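Local coordinates for flavodoxin (Fusobacterium nucleatum, PDB 6OHK), which probably donates electrons to a range of redox enzymes, carrying them on a bound flavin mononucleotide cofactor, at residues G8-T13 and K44-F49; L52-P57 and K83-V88; L90-A95 and D146-P151. The protein carries 1 engineered substitution. All blocks are in the same frame, centred on the assembly; numbering follows the deposited sequence.

Contact 1. Residues G8-T13 and K44-F49; sequences GIFYAT and KEIENF. With FMN (flavin mononucleotide), chain B.
The strand whose Gly8 and Phe10 lie against Ile46 and Phe49 runs on to a polar atom with two partners, Thr13 OG1, which donates to FMN O1P at 2.7 Å and is also hydrogen-bonded to the backbone N of the engineered Gly16. With OG1 anti to the backbone N (chi1 -172°), the small threonine hydroxyl is carried to the phosphate. At the other end of the strand the contact is apolar and buried. Ile46 lays CG1 over the centre of one face of the Phe10 ring, 3.4 Å from the centroid and only 5° off the normal. Its CD1 lies further along, near ring atoms CG and CD2. A flat ring suits this place because it gives a broad face to Ile46 CG1 while its edge meets Glu45 CB, in the ring plane and 4.0 Å from Phe10 CZ, and Phe49 CE2, near that plane and equally far from CZ. Phe49 in turn presents a face to the backbone, with Gly8 CA 3.8 Å from its ring centroid in a CH-pi contact. Glycine fits there because a CB would collide with the Phe49 ring at CD2. The 3-10 turn that carries Glu45 and Ile46 and leads into Phe49 is held by Asn48 N donating to Glu45 O at 2.9 Å. Phe37 of strand 34-38 stacks on Phe10, which Leu52 and Leu54 of strand 51-59 also touch. Typical of the flavodoxin fold, strand 7-11 lies between these parallel neighbours, apolar groups cover one face of the sheet, and the strand's end opens into the phosphate-binding loop.

Contact 2. Residues L52-P57 and K83-V88; sequences LILVTP and KVVGLV. With FMN (flavin mononucleotide), chain B.
Leu52 and Leu54 pair with Val85 and Leu87, and Ile53 and Val55 with Gly86 and Val88, in two adjacent parallel strands of the flavodoxin sheet, joined through helices in a beta-alpha-beta crossover. Five backbone bonds, each 2.9 Å from N to O, bind them: Leu52 N to Val84 O, Gly86 N to Leu52 O, Leu54 N to Gly86 O, Val88 N to Leu54 O and Thr56 N to Val88 O. The strand axes diverge by 23°, the twist of such a sheet. On the leucine face, Leu54 spans two partners: its CD1 lies 3.9 Å from Val85 CG1, while its CB is 4.0 Å from Leu87 CD2. On the other face Gly86 brings no side chain, and Ile53 instead reaches Val88, with the CG2 atoms 4.1 Å apart. Val88 lies beside Val55, its CB equally far from both Val55 methyls; such beta-branched residues suit an extended backbone. Lys83 runs its aliphatic chain beside Leu52, CD to CD1 at 3.8 Å. A final bend (chi4 -58°) turns NZ to the carbonyl oxygens of Glu47 and Phe49, a polar end suited to the border of the apolar core. Beyond this shell, helix 103-113 covers the leucine face through Leu107, Tyr108 and Val111, and Trp161 of helix 154-166 lies against Ile53 and Val88. Near the cofactor a polar side chain, Thr56, enters the strand. Thr56 OG1, also bonded to His65 N, donates to Pro57 O at 2.8 Å in the carbonyl plane, on a lone pair, and Pro57 CB comes within 3.3 Å of FMN O5'.

Contact 3. Residues L90-A95 and D146-P151; sequences LGNQFA and DEENQP. With FMN (flavin mononucleotide), chain B; GOL (glycerol), chain C.
Gln93 and Asn149 close on Asp146 in the compact half, where OD2 takes three N-H groups. Gln93 N comes from above the carboxylate plane at 3.0 Å, Gln93 NE2 meets OD2 on the anti side at 2.9 Å, and Asn149 ND2 takes the syn side, its bond nearly straight at 173°. Gln93 NE2 also donates to Gln150 OE1, itself bonded to Arg157, while Gln93 OE1 accepts from His128 N. Asparagine suits position 92, where Asn92 OD1 accepts from Asn149 ND2 at 2.9 Å. Ala95 N reaches the same oxygen from the opposite face of its plane, closing an Asx motif. The outer side is looser: the Asn92 ND2 bond to Glu148 OE1 is weak, ND2 also donates to glycerol O3 and to a water bridging to Asn149 OD1, and the glycerol, probably from crystallisation, hydrogen-bonds to both Glu148 oxygens. Facing the cofactor, by contrast, Glu148 OE2 accepts from FMN O3' at 2.7 Å, and Asn92 N donates to FMN O2 (3.1 Å) and N1 (3.2 Å). Three donors on OD2 are consistent with an ionised Asp146, and the N-H at N1 and O2 would probably help to steady negative charge on the reduced flavin.

How the contacts relate
The three contacts follow one another along the chain, and each reaches the cofactor. Contacts 1 and 2 meet in one sheet, where strands 7-11 and 51-59 are neighbours, with centres 9 Å apart; they are joined by probable hydrogen bonds between Phe10 O and Val55 N and, at the distal end, between Phe49 O and Lys83 NZ, each 2.8 Å. Contact 2 passes into contact 3 through Thr56 O and Leu90 N, 3.0 Å apart. Contacts 1 and 3 do not touch: their nearest atoms are about 7 Å apart, and FMN touches both, its phosphate bound by Thr13, its O5' beside Pro57, and its ribityl chain and isoalloxazine ring bound by 90-95 and 146-151.

Contact 1. Residues G8-T13 and K44-F49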
# COMPACT_ATOMS: atom_id res chain seq x y z
N GLY A 8 -5.10 -4.09 9.76
CA GLY A 8 -5.96 -4.47 8.65
C GLY A 8 -5.23 -4.36 7.33
O GLY A 8 -4.74 -3.28 6.99
N ILE A 9 -5.15 -5.46 6.60
CA ILE A 9 -4.48 -5.52 5.31
C ILE A 9 -5.54 -5.64 4.23
O ILE A 9 -6.34 -6.59 4.26
CB ILE A 9 -3.53 -6.72 5.25
CG1 ILE A 9 -2.55 -6.71 6.42
CG2 ILE A 9 -2.82 -6.76 3.91
CD1 ILE A 9 -1.73 -7.98 6.52
N PHE A 10 -5.58 -4.70 3.32
CA PHE A 10 -6.59 -4.64 2.26
C PHE A 10 -5.89 -4.63 0.92
O PHE A 10 -4.99 -3.82 0.72
CB PHE A 10 -7.42 -3.38 2.41
CG PHE A 10 -8.29 -3.40 3.65
CD1 PHE A 10 -7.78 -3.10 4.92
CD2 PHE A 10 -9.62 -3.79 3.56
CE1 PHE A 10 -8.57 -3.20 6.03
CE2 PHE A 10 -10.41 -3.88 4.69
CZ PHE A 10 -9.89 -3.59 5.91
N TYR A 11 -6.26 -5.54 0.02
CA TYR A 11 -5.58 -5.65 -1.27
C TYR A 11 -6.59 -5.89 -2.37
O TYR A 11 -7.74 -6.27 -2.13
CB TYR A 11 -4.52 -6.76 -1.24
CG TYR A 11 -5.10 -8.13 -1.30
CD1 TYR A 11 -5.58 -8.75 -0.16
CD2 TYR A 11 -5.22 -8.81 -2.51
CE1 TYR A 11 -6.16 -10.01 -0.22
CE2 TYR A 11 -5.81 -10.07 -2.57
CZ TYR A 11 -6.28 -10.65 -1.41
OH TYR A 11 -6.87 -11.93 -1.55
N ALA A 12 -6.11 -5.76 -3.61
CA ALA A 12 -6.81 -6.22 -4.79
C ALA A 12 -5.80 -6.86 -5.70
O ALA A 12 -4.61 -6.58 -5.62
CB ALA A 12 -7.49 -5.06 -5.51
N THR A 13 -6.28 -7.70 -6.62
CA THR A 13 -5.39 -8.35 -7.59
C THR A 13 -6.15 -8.66 -8.86
O THR A 13 -7.33 -8.99 -8.80
CB THR A 13 -4.78 -9.64 -7.01
OG1 THR A 13 -3.79 -10.16 -7.90
CG2 THR A 13 -5.83 -10.71 -6.80
N LYS A 44 -15.65 -1.63 3.56
CA LYS A 44 -16.24 -1.04 4.75
C LYS A 44 -15.42 -1.35 6.01
O LYS A 44 -15.38 -0.51 6.92
CB LYS A 44 -17.70 -1.42 4.90
CG LYS A 44 -17.93 -2.85 5.17
CD LYS A 44 -19.45 -3.12 5.27
CE LYS A 44 -19.79 -4.61 5.31
NZ LYS A 44 -19.45 -5.37 4.05
N GLU A 45 -14.74 -2.49 6.06
CA GLU A 45 -13.98 -2.86 7.25
C GLU A 45 -12.77 -1.98 7.49
O GLU A 45 -12.19 -2.07 8.58
CB GLU A 45 -13.58 -4.33 7.23
CG GLU A 45 -14.75 -5.29 7.24
CD GLU A 45 -15.34 -5.58 5.86
OE1 GLU A 45 -14.92 -5.00 4.82
OE2 GLU A 45 -16.27 -6.44 5.85
N ILE A 46 -12.36 -1.15 6.54
CA ILE A 46 -11.25 -0.25 6.81
C ILE A 46 -11.54 0.61 8.03
O ILE A 46 -10.63 0.98 8.78
CB ILE A 46 -10.95 0.58 5.54
CG1 ILE A 46 -10.33 -0.33 4.49
CG2 ILE A 46 -10.07 1.81 5.84
CD1 ILE A 46 -10.01 0.26 3.11
N GLU A 47 -12.82 0.94 8.27
CA GLU A 47 -13.21 1.73 9.43
C GLU A 47 -12.80 1.08 10.74
O GLU A 47 -12.63 1.78 11.76
CB GLU A 47 -14.73 1.92 9.42
CG GLU A 47 -15.28 3.23 9.95
CD GLU A 47 -16.68 3.46 9.41
OE1 GLU A 47 -16.90 4.43 8.64
OE2 GLU A 47 -17.57 2.62 9.71
N ASN A 48 -12.67 -0.25 10.77
CA ASN A 48 -12.52 -1.02 12.00
C ASN A 48 -11.09 -1.10 12.52
O ASN A 48 -10.89 -1.68 13.60
CB ASN A 48 -13.01 -2.44 11.75
CG ASN A 48 -14.47 -2.49 11.41
OD1 ASN A 48 -15.23 -1.58 11.72
ND2 ASN A 48 -14.88 -3.58 10.76
N PHE A 49 -10.10 -0.55 11.82
CA PHE A 49 -8.71 -0.70 12.19
C PHE A 49 -8.07 0.66 12.35
O PHE A 49 -8.36 1.60 11.60
CB PHE A 49 -7.95 -1.48 11.10
CG PHE A 49 -8.50 -2.84 10.90
CD1 PHE A 49 -8.05 -3.88 11.67
CD2 PHE A 49 -9.51 -3.09 9.99
CE1 PHE A 49 -8.59 -5.13 11.55
CE2 PHE A 49 -10.06 -4.31 9.87
CZ PHE A 49 -9.61 -5.35 10.63
N1 FMN B . 2.37 -1.06 -13.72
C2 FMN B . 2.66 0.27 -13.37
O2 FMN B . 3.54 0.53 -12.61
N3 FMN B . 1.88 1.31 -13.98
C4 FMN B . 0.88 1.11 -14.89
O4 FMN B . 0.29 2.08 -15.33
C4A FMN B . 0.62 -0.24 -15.25
N5 FMN B . -0.38 -0.50 -16.18
C5A FMN B . -0.54 -1.87 -16.54
C6 FMN B . -1.45 -2.18 -17.57
C7 FMN B . -1.65 -3.49 -17.95
C7M FMN B . -2.72 -3.69 -19.03
C8 FMN B . -0.88 -4.50 -17.38
C8M FMN B . -1.16 -5.93 -17.79
C9 FMN B . 0.02 -4.20 -16.36
C9A FMN B . 0.20 -2.90 -15.98
N10 FMN B . 1.15 -2.60 -14.92
C10 FMN B . 1.37 -1.27 -14.63
C1' FMN B . 1.92 -3.66 -14.28
C2' FMN B . 1.08 -4.41 -13.20
O2' FMN B . 0.62 -3.54 -12.18
C3' FMN B . 1.97 -5.48 -12.53
O3' FMN B . 2.23 -6.47 -13.51
C4' FMN B . 1.42 -6.12 -11.26
O4' FMN B . 2.43 -6.96 -10.72
C5' FMN B . 0.16 -6.94 -11.51
O5' FMN B . -0.35 -7.33 -10.24
P FMN B . -1.53 -8.42 -10.14
O1P FMN B . -1.75 -8.55 -8.65
O2P FMN B . -2.75 -7.94 -10.86
O3P FMN B . -1.01 -9.71 -10.77

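Contact 2. Residues L52-P57 and K83-V88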
# COMPACT_ATOMS: atom_id res chain seq x y z
N LEU A 52 -3.29 0.18 9.29
CA LEU A 52 -3.72 -0.30 7.98
C LEU A 52 -2.54 -0.44 7.04
O LEU A 52 -1.62 0.38 7.04
CB LEU A 52 -4.67 0.72 7.37
CG LEU A 52 -6.06 0.79 8.00
CD1 LEU A 52 -6.76 2.07 7.59
CD2 LEU A 52 -6.91 -0.40 7.61
N ILE A 53 -2.62 -1.47 6.21
CA ILE A 53 -1.75 -1.63 5.05
C ILE A 53 -2.65 -1.81 3.84
O ILE A 53 -3.45 -2.76 3.80
CB ILE A 53 -0.82 -2.84 5.22
CG1 ILE A 53 0.10 -2.66 6.43
CG2 ILE A 53 -0.02 -3.10 3.93
CD1 ILE A 53 0.92 -3.89 6.78
N LEU A 54 -2.57 -0.90 2.88
CA LEU A 54 -3.41 -0.91 1.69
C LEU A 54 -2.52 -1.19 0.49
O LEU A 54 -1.51 -0.52 0.31
CB LEU A 54 -4.11 0.44 1.50
CG LEU A 54 -4.78 1.04 2.74
CD1 LEU A 54 -5.48 2.33 2.35
CD2 LEU A 54 -5.75 0.10 3.42
N VAL A 55 -2.88 -2.21 -0.29
CA VAL A 55 -2.02 -2.76 -1.34
C VAL A 55 -2.77 -2.76 -2.66
O VAL A 55 -3.90 -3.25 -2.74
CB VAL A 55 -1.61 -4.20 -0.99
CG1 VAL A 55 -0.60 -4.72 -2.00
CG2 VAL A 55 -1.10 -4.32 0.44
N THR A 56 -2.14 -2.25 -3.70
CA THR A 56 -2.74 -2.33 -5.03
C THR A 56 -1.69 -2.47 -6.12
O THR A 56 -0.67 -1.78 -6.09
CB THR A 56 -3.65 -1.12 -5.34
OG1 THR A 56 -4.35 -1.34 -6.57
CG2 THR A 56 -2.86 0.19 -5.41
N PRO A 57 -1.94 -3.31 -7.13
CA PRO A 57 -1.23 -3.17 -8.40
C PRO A 57 -1.75 -1.96 -9.15
O PRO A 57 -2.74 -1.34 -8.81
CB PRO A 57 -1.58 -4.47 -9.11
CG PRO A 57 -3.01 -4.75 -8.65
CD PRO A 57 -3.02 -4.32 -7.19
N LYS A 83 -5.81 7.13 12.36
CA LYS A 83 -5.34 5.94 11.67
C LYS A 83 -3.95 6.16 11.12
O LYS A 83 -3.56 7.27 10.75
CB LYS A 83 -6.30 5.51 10.58
CG LYS A 83 -7.72 5.24 11.08
CD LYS A 83 -8.50 4.53 9.98
CE LYS A 83 -9.99 4.39 10.29
NZ LYS A 83 -10.24 3.66 11.56
N VAL A 84 -3.20 5.07 11.07
CA VAL A 84 -1.83 5.04 10.59
C VAL A 84 -1.80 4.05 9.44
O VAL A 84 -2.15 2.87 9.62
CB VAL A 84 -0.88 4.60 11.71
CG1 VAL A 84 0.55 4.61 11.20
CG2 VAL A 84 -1.03 5.52 12.92
N VAL A 85 -1.40 4.51 8.25
CA VAL A 85 -1.58 3.75 7.02
C VAL A 85 -0.27 3.62 6.28
O VAL A 85 0.40 4.65 6.02
CB VAL A 85 -2.61 4.45 6.14
CG1 VAL A 85 -2.91 3.64 4.90
CG2 VAL A 85 -3.88 4.75 6.91
N GLY A 86 0.08 2.41 5.89
CA GLY A 86 1.14 2.17 4.92
C GLY A 86 0.54 1.73 3.59
O GLY A 86 -0.42 0.96 3.57
N LEU A 87 1.10 2.23 2.49
CA LEU A 87 0.65 1.95 1.14
C LEU A 87 1.69 1.12 0.42
O LEU A 87 2.90 1.42 0.51
CB LEU A 87 0.46 3.27 0.40
CG LEU A 87 -0.47 4.25 1.06
CD1 LEU A 87 -0.45 5.56 0.26
CD2 LEU A 87 -1.89 3.72 1.17
N VAL A 88 1.23 0.09 -0.28
CA VAL A 88 2.08 -0.78 -1.09
C VAL A 88 1.56 -0.77 -2.52
O VAL A 88 0.40 -1.09 -2.75
CB VAL A 88 2.12 -2.21 -0.55
CG1 VAL A 88 3.08 -3.08 -1.40
CG2 VAL A 88 2.55 -2.21 0.92
N1 FMN B . 2.37 -1.06 -13.72
C2 FMN B . 2.66 0.27 -13.37
O2 FMN B . 3.54 0.53 -12.61
N3 FMN B . 1.88 1.31 -13.98
C4 FMN B . 0.88 1.11 -14.89
O4 FMN B . 0.29 2.08 -15.33
C4A FMN B . 0.62 -0.24 -15.25
N5 FMN B . -0.38 -0.50 -16.18
C5A FMN B . -0.54 -1.87 -16.54
C6 FMN B . -1.45 -2.18 -17.57
C7 FMN B . -1.65 -3.49 -17.95
C7M FMN B . -2.72 -3.69 -19.03
C8 FMN B . -0.88 -4.50 -17.38
C8M FMN B . -1.16 -5.93 -17.79
C9 FMN B . 0.02 -4.20 -16.36
C9A FMN B . 0.20 -2.90 -15.98
N10 FMN B . 1.15 -2.60 -14.92
C10 FMN B . 1.37 -1.27 -14.63
C1' FMN B . 1.92 -3.66 -14.28
C2' FMN B . 1.08 -4.41 -13.20
O2' FMN B . 0.62 -3.54 -12.18
C3' FMN B . 1.97 -5.48 -12.53
O3' FMN B . 2.23 -6.47 -13.51
C4' FMN B . 1.42 -6.12 -11.26
O4' FMN B . 2.43 -6.96 -10.72
C5' FMN B . 0.16 -6.94 -11.51
O5' FMN B . -0.35 -7.33 -10.24
P FMN B . -1.53 -8.42 -10.14
O1P FMN B . -1.75 -8.55 -8.65
O2P FMN B . -2.75 -7.94 -10.86
O3P FMN B . -1.01 -9.71 -10.77

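Contact 3. Residues L90-A95 and D146-P151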
# COMPACT_ATOMS: atom_id res chain seq x y z
N LEU A 90 2.30 -2.29 -6.54
CA LEU A 90 3.00 -3.18 -7.48
C LEU A 90 2.87 -2.57 -8.86
O LEU A 90 1.82 -2.04 -9.22
CB LEU A 90 2.37 -4.54 -7.55
CG LEU A 90 2.68 -5.50 -6.41
CD1 LEU A 90 1.82 -5.22 -5.20
CD2 LEU A 90 2.40 -6.89 -6.88
N GLY A 91 3.97 -2.62 -9.62
CA GLY A 91 3.95 -2.10 -10.97
C GLY A 91 5.14 -2.59 -11.76
O GLY A 91 5.84 -3.52 -11.37
N ASN A 92 5.36 -1.96 -12.92
CA ASN A 92 6.48 -2.28 -13.81
C ASN A 92 7.14 -0.96 -14.19
O ASN A 92 6.58 -0.19 -14.97
CB ASN A 92 5.98 -3.05 -15.03
CG ASN A 92 7.09 -3.36 -16.02
OD1 ASN A 92 8.09 -2.67 -16.09
ND2 ASN A 92 6.91 -4.43 -16.77
N GLN A 93 8.29 -0.68 -13.61
CA GLN A 93 8.85 0.67 -13.73
C GLN A 93 9.39 0.94 -15.12
O GLN A 93 9.52 2.11 -15.50
CB GLN A 93 9.93 0.89 -12.67
CG GLN A 93 11.20 0.05 -12.90
CD GLN A 93 11.98 -0.14 -11.63
OE1 GLN A 93 12.88 0.66 -11.32
NE2 GLN A 93 11.63 -1.16 -10.87
N PHE A 94 9.74 -0.10 -15.88
CA PHE A 94 10.33 0.10 -17.20
C PHE A 94 9.25 0.24 -18.26
O PHE A 94 9.36 1.09 -19.16
CB PHE A 94 11.31 -1.02 -17.50
CG PHE A 94 12.55 -0.95 -16.66
CD1 PHE A 94 13.55 -0.04 -16.94
CD2 PHE A 94 12.70 -1.75 -15.57
CE1 PHE A 94 14.69 0.03 -16.14
CE2 PHE A 94 13.83 -1.68 -14.77
CZ PHE A 94 14.81 -0.79 -15.06
N ALA A 95 8.20 -0.55 -18.16
CA ALA A 95 7.14 -0.49 -19.14
C ALA A 95 6.25 0.71 -18.94
O ALA A 95 5.58 1.13 -19.89
CB ALA A 95 6.31 -1.76 -19.11
N ASP A 146 8.29 -4.17 -7.76
CA ASP A 146 8.29 -4.49 -9.19
C ASP A 146 8.69 -5.96 -9.29
O ASP A 146 9.86 -6.31 -9.25
CB ASP A 146 9.25 -3.59 -9.95
CG ASP A 146 9.23 -3.83 -11.45
OD1 ASP A 146 8.81 -4.92 -11.88
OD2 ASP A 146 9.66 -2.89 -12.18
N GLU A 147 7.69 -6.82 -9.36
CA GLU A 147 7.92 -8.26 -9.44
C GLU A 147 8.34 -8.69 -10.83
O GLU A 147 8.88 -9.79 -10.98
CB GLU A 147 6.65 -9.01 -9.00
CG GLU A 147 6.47 -9.06 -7.52
CD GLU A 147 7.42 -10.08 -6.91
OE1 GLU A 147 7.44 -11.26 -7.36
OE2 GLU A 147 8.23 -9.72 -6.06
N GLU A 148 8.07 -7.89 -11.85
CA GLU A 148 8.47 -8.25 -13.20
C GLU A 148 9.96 -8.07 -13.39
O GLU A 148 10.61 -8.90 -14.05
CB GLU A 148 7.67 -7.43 -14.20
CG GLU A 148 6.15 -7.75 -14.15
CD GLU A 148 5.38 -7.06 -15.25
OE1 GLU A 148 5.73 -7.28 -16.42
OE2 GLU A 148 4.47 -6.27 -14.95
N ASN A 149 10.52 -6.99 -12.88
CA ASN A 149 11.90 -6.63 -13.14
C ASN A 149 12.80 -6.75 -11.93
O ASN A 149 14.01 -6.93 -12.09
CB ASN A 149 12.00 -5.19 -13.65
CG ASN A 149 11.17 -4.99 -14.86
OD1 ASN A 149 11.42 -5.63 -15.91
ND2 ASN A 149 10.19 -4.10 -14.78
N GLN A 150 12.25 -6.62 -10.72
CA GLN A 150 13.08 -6.64 -9.51
C GLN A 150 12.52 -7.60 -8.46
O GLN A 150 12.47 -7.28 -7.28
CB GLN A 150 13.21 -5.24 -8.93
CG GLN A 150 13.90 -4.28 -9.90
CD GLN A 150 13.97 -2.86 -9.40
OE1 GLN A 150 13.12 -2.40 -8.62
NE2 GLN A 150 14.95 -2.11 -9.91
N PRO A 151 12.14 -8.82 -8.85
CA PRO A 151 11.54 -9.71 -7.85
C PRO A 151 12.49 -10.07 -6.73
O PRO A 151 12.05 -10.32 -5.60
CB PRO A 151 11.14 -10.94 -8.67
CG PRO A 151 12.07 -10.91 -9.84
CD PRO A 151 12.25 -9.45 -10.18
N1 FMN B . 2.37 -1.06 -13.72
C2 FMN B . 2.66 0.27 -13.37
O2 FMN B . 3.54 0.53 -12.61
N3 FMN B . 1.88 1.31 -13.98
C4 FMN B . 0.88 1.11 -14.89
O4 FMN B . 0.29 2.08 -15.33
C4A FMN B . 0.62 -0.24 -15.25
N5 FMN B . -0.38 -0.50 -16.18
C5A FMN B . -0.54 -1.87 -16.54
C6 FMN B . -1.45 -2.18 -17.57
C7 FMN B . -1.65 -3.49 -17.95
C7M FMN B . -2.72 -3.69 -19.03
C8 FMN B . -0.88 -4.50 -17.38
C8M FMN B . -1.16 -5.93 -17.79
C9 FMN B . 0.02 -4.20 -16.36
C9A FMN B . 0.20 -2.90 -15.98
N10 FMN B . 1.15 -2.60 -14.92
C10 FMN B . 1.37 -1.27 -14.63
C1' FMN B . 1.92 -3.66 -14.28
C2' FMN B . 1.08 -4.41 -13.20
O2' FMN B . 0.62 -3.54 -12.18
C3' FMN B . 1.97 -5.48 -12.53
O3' FMN B . 2.23 -6.47 -13.51
C4' FMN B . 1.42 -6.12 -11.26
O4' FMN B . 2.43 -6.96 -10.72
C5' FMN B . 0.16 -6.94 -11.51
O5' FMN B . -0.35 -7.33 -10.24
P FMN B . -1.53 -8.42 -10.14
O1P FMN B . -1.75 -8.55 -8.65
O2P FMN B . -2.75 -7.94 -10.86
O3P FMN B . -1.01 -9.71 -10.77
C1 GOL C . 4.85 -5.12 -19.70
O1 GOL C . 4.67 -4.84 -21.06
C2 GOL C . 3.75 -6.06 -19.22
O2 GOL C . 4.32 -7.22 -18.67
C3 GOL C . 2.92 -5.34 -18.17
O3 GOL C . 3.75 -4.89 -17.12
O HOH W 1 5.00 -5.90 -10.07
O HOH W 2 9.65 -5.13 -18.12